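Local structure of Red carotenoid protein (RCP) (Nostoc sp., 5FCY) at residues L21-F32 against F117-S127. The protein probably serves in cyanobacterial photoprotection as a soluble, all-helical protein that binds carotenoids, here beta-carotene. Sequence-based numbering, arbitrary orientation.
With BCR (beta-carotene), chain B.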
ATOM      1  N   LEU A  21       7.580  -9.298  -5.413  1.00 42.09           N
ATOM      2  CA  LEU A  21       8.282  -9.275  -4.143  1.00 41.21           C
ATOM      3  C   LEU A  21       7.476 -10.012  -3.076  1.00 41.40           C
ATOM      4  O   LEU A  21       6.288 -10.301  -3.242  1.00 41.59           O
ATOM      5  CB  LEU A  21       8.537  -7.834  -3.704  1.00 41.23           C
ATOM      6  CG  LEU A  21       9.097  -6.881  -4.762  1.00 42.85           C
ATOM      7  CD1 LEU A  21       9.243  -5.478  -4.185  1.00 41.97           C
ATOM      8  CD2 LEU A  21      10.432  -7.386  -5.299  1.00 45.21           C
ATOM      9  N   ASP A  22       8.141 -10.324  -1.968  1.00 41.61           N
ATOM     10  CA  ASP A  22       7.439 -10.837  -0.803  1.00 41.01           C
ATOM     11  C   ASP A  22       6.475  -9.780  -0.270  1.00 40.37           C
ATOM     12  O   ASP A  22       6.654  -8.576  -0.474  1.00 39.72           O
ATOM     13  CB  ASP A  22       8.432 -11.254   0.285  1.00 41.20           C
ATOM     14  CG  ASP A  22       9.296 -12.436  -0.128  1.00 42.96           C
ATOM     15  OD1 ASP A  22       8.794 -13.317  -0.861  1.00 43.53           O
ATOM     16  OD2 ASP A  22      10.476 -12.485   0.280  1.00 44.48           O
ATOM     17  N   VAL A  23       5.432 -10.247   0.421  1.00 41.66           N
ATOM     18  CA  VAL A  23       4.383  -9.349   0.903  1.00 40.94           C
ATOM     19  C   VAL A  23       4.976  -8.258   1.785  1.00 40.02           C
ATOM     20  O   VAL A  23       4.674  -7.070   1.622  1.00 39.58           O
ATOM     21  CB  VAL A  23       3.296 -10.145   1.646  1.00 43.09           C
ATOM     22  CG1 VAL A  23       2.251  -9.209   2.242  1.00 42.71           C
ATOM     23  CG2 VAL A  23       2.640 -11.123   0.700  1.00 45.67           C
ATOM     24  N   ASP A  24       5.814  -8.646   2.747  1.00 39.55           N
ATOM     25  CA  ASP A  24       6.442  -7.657   3.615  1.00 40.37           C
ATOM     26  C   ASP A  24       7.382  -6.754   2.828  1.00 39.98           C
ATOM     27  O   ASP A  24       7.461  -5.550   3.094  1.00 39.90           O
ATOM     28  CB  ASP A  24       7.186  -8.357   4.748  1.00 41.59           C
ATOM     29  CG  ASP A  24       6.257  -8.839   5.846  1.00 42.57           C
ATOM     30  OD1 ASP A  24       5.047  -8.535   5.777  1.00 42.69           O
ATOM     31  OD2 ASP A  24       6.740  -9.508   6.785  1.00 43.10           O
ATOM     32  N   GLU A  25       8.102  -7.317   1.856  1.00 40.30           N
ATOM     33  CA  GLU A  25       8.943  -6.500   0.989  1.00 40.50           C
ATOM     34  C   GLU A  25       8.109  -5.482   0.222  1.00 39.78           C
ATOM     35  O   GLU A  25       8.525  -4.331   0.044  1.00 39.25           O
ATOM     36  CB  GLU A  25       9.717  -7.398   0.023  1.00 41.49           C
ATOM     37  CG  GLU A  25      10.809  -6.690  -0.759  1.00 42.92           C
ATOM     38  CD  GLU A  25      11.985  -6.297   0.112  1.00 45.13           C
ATOM     39  OE1 GLU A  25      11.956  -6.600   1.323  1.00 45.12           O
ATOM     40  OE2 GLU A  25      12.939  -5.688  -0.414  1.00 46.58           O
ATOM     41  N   GLN A  26       6.926  -5.891  -0.245  1.00 39.20           N
ATOM     42  CA  GLN A  26       6.034  -4.966  -0.936  1.00 38.92           C
ATOM     43  C   GLN A  26       5.630  -3.819  -0.022  1.00 39.02           C
ATOM     44  O   GLN A  26       5.672  -2.648  -0.417  1.00 38.85           O
ATOM     45  CB  GLN A  26       4.792  -5.706  -1.438  1.00 38.23           C
ATOM     46  CG  GLN A  26       5.048  -6.675  -2.586  1.00 38.91           C
ATOM     47  CD  GLN A  26       3.767  -7.224  -3.197  1.00 38.33           C
ATOM     48  OE1 GLN A  26       2.868  -6.471  -3.567  1.00 37.28           O
ATOM     49  NE2 GLN A  26       3.683  -8.545  -3.305  1.00 38.83           N
ATOM     50  N   LEU A  27       5.224  -4.141   1.206  1.00 39.53           N
ATOM     51  CA  LEU A  27       4.811  -3.106   2.146  1.00 40.16           C
ATOM     52  C   LEU A  27       5.968  -2.174   2.477  1.00 40.58           C
ATOM     53  O   LEU A  27       5.769  -0.968   2.668  1.00 41.24           O
ATOM     54  CB  LEU A  27       4.254  -3.753   3.414  1.00 40.76           C
ATOM     55  CG  LEU A  27       2.851  -4.347   3.285  1.00 40.86           C
ATOM     56  CD1 LEU A  27       2.595  -5.376   4.376  1.00 40.51           C
ATOM     57  CD2 LEU A  27       1.806  -3.242   3.336  1.00 40.48           C
ATOM     58  N   ALA A  28       7.187  -2.712   2.545  1.00 40.28           N
ATOM     59  CA  ALA A  28       8.351  -1.877   2.825  1.00 41.40           C
ATOM     60  C   ALA A  28       8.585  -0.881   1.697  1.00 41.40           C
ATOM     61  O   ALA A  28       8.803   0.311   1.939  1.00 42.12           O
ATOM     62  CB  ALA A  28       9.587  -2.750   3.037  1.00 42.17           C
ATOM     63  N   LEU A  29       8.542  -1.357   0.452  1.00 40.54           N
ATOM     64  CA  LEU A  29       8.709  -0.464  -0.689  1.00 41.34           C
ATOM     65  C   LEU A  29       7.657   0.639  -0.674  1.00 41.23           C
ATOM     66  O   LEU A  29       7.971   1.818  -0.873  1.00 42.49           O
ATOM     67  CB  LEU A  29       8.631  -1.265  -1.988  1.00 40.07           C
ATOM     68  CG  LEU A  29       8.791  -0.472  -3.283  1.00 39.81           C
ATOM     69  CD1 LEU A  29      10.162   0.167  -3.354  1.00 44.29           C
ATOM     70  CD2 LEU A  29       8.558  -1.377  -4.477  1.00 40.17           C
ATOM     71  N   PHE A  30       6.398   0.270  -0.431  1.00 40.36           N
ATOM     72  CA  PHE A  30       5.322   1.256  -0.396  1.00 41.23           C
ATOM     73  C   PHE A  30       5.566   2.292   0.696  1.00 42.62           C
ATOM     74  O   PHE A  30       5.264   3.476   0.516  1.00 43.20           O
ATOM     75  CB  PHE A  30       3.982   0.541  -0.172  1.00 40.12           C
ATOM     76  CG  PHE A  30       2.786   1.202  -0.826  1.00 39.45           C
ATOM     77  CD1 PHE A  30       2.923   2.150  -1.826  1.00 39.65           C
ATOM     78  CD2 PHE A  30       1.507   0.849  -0.429  1.00 39.13           C
ATOM     79  CE1 PHE A  30       1.810   2.724  -2.413  1.00 39.22           C
ATOM     80  CE2 PHE A  30       0.396   1.425  -1.008  1.00 38.68           C
ATOM     81  CZ  PHE A  30       0.548   2.366  -1.999  1.00 38.81           C
ATOM     82  N   TRP A  31       6.117   1.862   1.835  1.00 42.79           N
ATOM     83  CA  TRP A  31       6.347   2.777   2.949  1.00 44.06           C
ATOM     84  C   TRP A  31       7.453   3.777   2.637  1.00 45.67           C
ATOM     85  O   TRP A  31       7.318   4.970   2.928  1.00 46.91           O
ATOM     86  CB  TRP A  31       6.692   1.987   4.211  1.00 44.69           C
ATOM     87  CG  TRP A  31       7.288   2.829   5.294  1.00 45.84           C
ATOM     88  CD1 TRP A  31       8.606   2.917   5.630  1.00 45.86           C
ATOM     89  CD2 TRP A  31       6.587   3.709   6.180  1.00 46.95           C
ATOM     90  NE1 TRP A  31       8.770   3.795   6.673  1.00 46.80           N
ATOM     91  CE2 TRP A  31       7.546   4.295   7.030  1.00 47.30           C
ATOM     92  CE3 TRP A  31       5.243   4.057   6.339  1.00 47.88           C
ATOM     93  CZ2 TRP A  31       7.204   5.209   8.022  1.00 48.81           C
ATOM     94  CZ3 TRP A  31       4.904   4.965   7.325  1.00 49.55           C
ATOM     95  CH2 TRP A  31       5.881   5.530   8.155  1.00 50.32           C
ATOM     96  N   PHE A  32       8.559   3.311   2.055  1.00 45.19           N
ATOM     97  CA  PHE A  32       9.661   4.218   1.756  1.00 46.16           C
ATOM     98  C   PHE A  32       9.276   5.215   0.674  1.00 48.74           C
ATOM     99  O   PHE A  32       9.637   6.395   0.756  1.00 51.06           O
ATOM    100  CB  PHE A  32      10.901   3.424   1.352  1.00 46.13           C
ATOM    101  CG  PHE A  32      11.596   2.771   2.510  1.00 46.26           C
ATOM    102  CD1 PHE A  32      12.306   3.532   3.424  1.00 45.73           C
ATOM    103  CD2 PHE A  32      11.537   1.402   2.689  1.00 45.93           C
ATOM    104  CE1 PHE A  32      12.944   2.937   4.492  1.00 46.32           C
ATOM    105  CE2 PHE A  32      12.174   0.802   3.757  1.00 46.03           C
ATOM    106  CZ  PHE A  32      12.878   1.570   4.658  1.00 46.42           C
ATOM    107  N   PHE A 117       6.421   1.069  11.672  1.00 50.55           N
ATOM    108  CA  PHE A 117       7.374   0.505  10.727  1.00 48.60           C
ATOM    109  C   PHE A 117       8.730   0.322  11.400  1.00 49.21           C
ATOM    110  O   PHE A 117       9.158   1.188  12.171  1.00 49.87           O
ATOM    111  CB  PHE A 117       7.523   1.428   9.516  1.00 47.93           C
ATOM    112  CG  PHE A 117       8.381   0.869   8.418  1.00 46.93           C
ATOM    113  CD1 PHE A 117       7.816   0.139   7.388  1.00 46.67           C
ATOM    114  CD2 PHE A 117       9.748   1.087   8.404  1.00 46.94           C
ATOM    115  CE1 PHE A 117       8.598  -0.369   6.369  1.00 45.87           C
ATOM    116  CE2 PHE A 117      10.535   0.577   7.390  1.00 46.60           C
ATOM    117  CZ  PHE A 117       9.960  -0.153   6.372  1.00 46.08           C
ATOM    118  N   PRO A 118       9.450  -0.773  11.154  1.00 49.31           N
ATOM    119  CA  PRO A 118      10.695  -1.008  11.895  1.00 49.07           C
ATOM    120  C   PRO A 118      11.881  -0.273  11.288  1.00 50.40           C
ATOM    121  O   PRO A 118      12.078  -0.267  10.070  1.00 50.14           O
ATOM    122  CB  PRO A 118      10.870  -2.527  11.800  1.00 48.15           C
ATOM    123  CG  PRO A 118      10.271  -2.871  10.483  1.00 48.46           C
ATOM    124  CD  PRO A 118       9.140  -1.894  10.245  1.00 48.88           C
ATOM    125  N   ALA A 119      12.684   0.342  12.164  1.00 51.16           N
ATOM    126  CA  ALA A 119      13.836   1.116  11.706  1.00 51.71           C
ATOM    127  C   ALA A 119      14.841   0.244  10.964  1.00 51.67           C
ATOM    128  O   ALA A 119      15.429   0.676   9.966  1.00 52.90           O
ATOM    129  CB  ALA A 119      14.516   1.799  12.895  1.00 53.13           C
ATOM    130  N   ASP A 120      15.060  -0.981  11.437  1.00 50.87           N
ATOM    131  CA  ASP A 120      16.167  -1.803  10.969  1.00 50.67           C
ATOM    132  C   ASP A 120      15.845  -2.578   9.694  1.00 50.37           C
ATOM    133  O   ASP A 120      16.561  -3.532   9.369  1.00 50.82           O
ATOM    134  CB  ASP A 120      16.592  -2.780  12.066  1.00 48.39           C
ATOM    135  CG  ASP A 120      15.580  -3.879  12.282  1.00 47.62           C
ATOM    136  OD1 ASP A 120      14.370  -3.567  12.304  1.00 47.46           O
ATOM    137  OD2 ASP A 120      15.992  -5.053  12.414  1.00 46.14           O
ATOM    138  N   TYR A 121      14.800  -2.196   8.965  1.00 50.16           N
ATOM    139  CA  TYR A 121      14.449  -2.874   7.724  1.00 50.14           C
ATOM    140  C   TYR A 121      15.158  -2.178   6.569  1.00 50.60           C
ATOM    141  O   TYR A 121      15.031  -0.961   6.399  1.00 50.98           O
ATOM    142  CB  TYR A 121      12.937  -2.881   7.499  1.00 49.06           C
ATOM    143  CG  TYR A 121      12.504  -3.894   6.462  1.00 47.84           C
ATOM    144  CD1 TYR A 121      12.577  -3.604   5.107  1.00 47.36           C
ATOM    145  CD2 TYR A 121      12.040  -5.147   6.838  1.00 46.67           C
ATOM    146  CE1 TYR A 121      12.193  -4.530   4.158  1.00 46.37           C
ATOM    147  CE2 TYR A 121      11.653  -6.078   5.896  1.00 46.36           C
ATOM    148  CZ  TYR A 121      11.732  -5.766   4.559  1.00 45.97           C
ATOM    149  OH  TYR A 121      11.344  -6.698   3.622  1.00 44.03           O
ATOM    150  N   LYS A 122      15.911  -2.947   5.788  1.00 50.62           N
ATOM    151  CA  LYS A 122      16.601  -2.440   4.612  1.00 52.03           C
ATOM    152  C   LYS A 122      16.057  -3.138   3.374  1.00 50.96           C
ATOM    153  O   LYS A 122      15.810  -4.347   3.388  1.00 50.42           O
ATOM    154  CB  LYS A 122      18.116  -2.651   4.718  1.00 52.99           C
ATOM    155  CG  LYS A 122      18.767  -1.824   5.812  1.00 55.24           C
ATOM    156  CD  LYS A 122      20.269  -2.042   5.866  1.00 57.91           C
ATOM    157  CE  LYS A 122      20.906  -1.204   6.963  1.00 60.75           C
ATOM    158  NZ  LYS A 122      22.379  -1.418   7.057  1.00 61.22           N
ATOM    159  N   LEU A 123      15.867  -2.368   2.308  1.00 50.35           N
ATOM    160  CA  LEU A 123      15.281  -2.913   1.094  1.00 50.23           C
ATOM    161  C   LEU A 123      16.261  -3.841   0.390  1.00 50.76           C
ATOM    162  O   LEU A 123      17.474  -3.606   0.380  1.00 51.29           O
ATOM    163  CB  LEU A 123      14.863  -1.785   0.152  1.00 50.27           C
ATOM    164  CG  LEU A 123      13.775  -0.831   0.653  1.00 49.08           C
ATOM    165  CD1 LEU A 123      13.455   0.199  -0.419  1.00 49.69           C
ATOM    166  CD2 LEU A 123      12.520  -1.589   1.058  1.00 47.10           C
ATOM    167  N   SER A 124      15.723  -4.906  -0.198  1.00 50.11           N
ATOM    168  CA  SER A 124      16.517  -5.793  -1.031  1.00 50.20           C
ATOM    169  C   SER A 124      17.162  -5.014  -2.175  1.00 51.12           C
ATOM    170  O   SER A 124      16.764  -3.893  -2.504  1.00 51.09           O
ATOM    171  CB  SER A 124      15.644  -6.913  -1.595  1.00 50.11           C
ATOM    172  OG  SER A 124      16.264  -7.524  -2.714  1.00 53.00           O
ATOM    173  N   SER A 125      18.175  -5.631  -2.785  1.00 51.83           N
ATOM    174  CA  SER A 125      18.815  -5.023  -3.947  1.00 51.42           C
ATOM    175  C   SER A 125      17.797  -4.748  -5.046  1.00 51.61           C
ATOM    176  O   SER A 125      17.838  -3.697  -5.695  1.00 51.17           O
ATOM    177  CB  SER A 125      19.930  -5.933  -4.463  1.00 51.40           C
ATOM    178  OG  SER A 125      20.524  -5.402  -5.635  1.00 50.79           O
ATOM    179  N   GLU A 126      16.870  -5.685  -5.261  1.00 52.56           N
ATOM    180  CA  GLU A 126      15.844  -5.512  -6.284  1.00 52.63           C
ATOM    181  C   GLU A 126      14.907  -4.359  -5.939  1.00 51.81           C
ATOM    182  O   GLU A 126      14.563  -3.550  -6.808  1.00 51.78           O
ATOM    183  CB  GLU A 126      15.057  -6.815  -6.446  1.00 53.63           C
ATOM    184  CG  GLU A 126      14.078  -6.825  -7.612  1.00 53.43           C
ATOM    185  CD  GLU A 126      13.268  -8.109  -7.691  1.00 55.68           C
ATOM    186  OE1 GLU A 126      13.504  -9.024  -6.871  1.00 55.76           O
ATOM    187  OE2 GLU A 126      12.391  -8.203  -8.575  1.00 56.25           O
ATOM    188  N   SER A 127      14.488  -4.266  -4.675  1.00 50.94           N
ATOM    189  CA  SER A 127      13.538  -3.232  -4.279  1.00 50.65           C
ATOM    190  C   SER A 127      14.148  -1.843  -4.408  1.00 51.29           C
ATOM    191  O   SER A 127      13.522  -0.929  -4.957  1.00 51.56           O
ATOM    192  CB  SER A 127      13.066  -3.481  -2.848  1.00 49.11           C
ATOM    193  OG  SER A 127      12.313  -4.675  -2.766  1.00 48.02           O
TER
HETATM  194  C1  BCR B 201       6.329  -5.382   9.515  1.00 47.63           C
HETATM  195  C2  BCR B 201       7.690  -5.960   9.895  1.00 46.46           C
HETATM  196  C3  BCR B 201       8.397  -6.688   8.756  1.00 46.42           C
HETATM  197  C4  BCR B 201       8.088  -6.053   7.406  1.00 46.21           C
HETATM  198  C5  BCR B 201       7.563  -4.652   7.597  1.00 47.04           C
HETATM  199  C6  BCR B 201       6.438  -4.491   8.292  1.00 46.71           C
HETATM  200  C7  BCR B 201       5.336  -3.529   7.958  1.00 46.24           C
HETATM  201  C8  BCR B 201       5.288  -2.686   6.905  1.00 46.34           C
HETATM  202  C9  BCR B 201       4.125  -1.775   6.678  1.00 45.73           C
HETATM  203  C10 BCR B 201       4.160  -0.914   5.628  1.00 44.88           C
HETATM  204  C11 BCR B 201       3.088   0.035   5.275  1.00 45.38           C
HETATM  205  C33 BCR B 201       8.358  -3.511   7.058  1.00 48.18           C
HETATM  206  C31 BCR B 201       5.800  -4.627  10.733  1.00 48.20           C
HETATM  207  C32 BCR B 201       5.409  -6.542   9.173  1.00 48.49           C
HETATM  208  C34 BCR B 201       2.963  -1.852   7.633  1.00 45.94           C
HETATM  209  C12 BCR B 201       3.218   0.831   4.200  1.00 45.32           C
HETATM  210  C13 BCR B 201       2.171   1.802   3.785  1.00 45.46           C
HETATM  211  C14 BCR B 201       2.389   2.573   2.686  1.00 44.90           C
HETATM  212  C15 BCR B 201       1.446   3.568   2.156  1.00 44.04           C
HETATM  213  C16 BCR B 201       1.734   4.311   1.076  1.00 44.19           C
HETATM  214  C17 BCR B 201       0.752   5.292   0.590  1.00 44.43           C
HETATM  215  C18 BCR B 201       0.943   6.094  -0.476  1.00 44.65           C
HETATM  216  C19 BCR B 201      -0.162   7.022  -0.840  1.00 44.35           C
HETATM  217  C20 BCR B 201      -0.152   7.820  -1.915  1.00 44.61           C
HETATM  218  C21 BCR B 201      -1.302   8.695  -2.190  1.00 44.99           C
HETATM  219  C22 BCR B 201      -1.344   9.546  -3.233  1.00 44.69           C
HETATM  220  C23 BCR B 201      -2.556  10.401  -3.387  1.00 45.32           C
HETATM  221  C24 BCR B 201      -2.663  11.359  -4.317  1.00 46.00           C
HETATM  222  C25 BCR B 201      -3.861  12.235  -4.471  1.00 47.62           C
HETATM  223  C26 BCR B 201      -4.919  12.197  -3.660  1.00 47.67           C
HETATM  224  C27 BCR B 201      -6.276  11.899  -4.254  1.00 47.13           C
HETATM  225  C28 BCR B 201      -6.290  12.341  -5.712  1.00 47.13           C
HETATM  226  C29 BCR B 201      -5.397  13.557  -5.929  1.00 46.08           C
HETATM  227  C30 BCR B 201      -3.938  13.252  -5.591  1.00 46.68           C
HETATM  228  C35 BCR B 201       0.911   1.865   4.604  1.00 45.98           C
HETATM  229  C36 BCR B 201       2.237   6.022  -1.238  1.00 45.66           C
HETATM  230  C37 BCR B 201      -0.160   9.601  -4.157  1.00 44.79           C
HETATM  231  C38 BCR B 201      -4.806  12.542  -2.195  1.00 47.33           C
HETATM  232  C39 BCR B 201      -3.236  14.517  -5.117  1.00 46.53           C
HETATM  233  C40 BCR B 201      -3.251  12.748  -6.855  1.00 45.95           C
HETATM  234  O   HOH W   1      15.107  -6.636   2.378  1.00 49.56           O
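Phe117 lies face to face on the five-membered ring of Trp31, centroids 3.7 Å apart and planes 17° from parallel. This is the all-helical fold of the orange carotenoid protein N-terminal domain, and the loop leading into helix 125-136 runs along helix 23-35 beside the carotenoid. Pro118 CD sits over the rim of the opposite face of Phe117. One edge of Phe117 points at the face of Phe32 in an offset edge-to-face pair, planes at 85°. Phe117 CE1 and Pro118 CD both touch methyl C33 at one end of beta-carotene. Farther along the polyene, C16 sits 3.5 Å above the plane of Phe30, over the ring centre; an alanine here would probably leave the polyene without that flat support and open a gap beside Trp18, Trp102 and Tyr149. After a type I turn, Tyr121 rests one ring face on C33 and packs obliquely against Ala28 CB. Its hydroxyl donates to Glu25 OE1, which lies at the ring edge; the modelled length of this bond is doubtfully short. Leu123 CD2 touches both Ala28 CB, 3.7 Å away, and Phe32 CD2. Glu25 reaches the start of helix 125-136 because its chain bends at CB-CG (chi2 70°). Ser124 N, at the N-cap, donates to the syn lone pair of Glu25 OE2 at 2.9 Å. The carboxylate there would probably interact favourably with the N-terminus of helix 125-136. Leu21 CD1 lies 3.5 Å from Ser127 OG, and that hydroxyl donates to the anti lone pair of Glu25 OE2 at 2.6 Å.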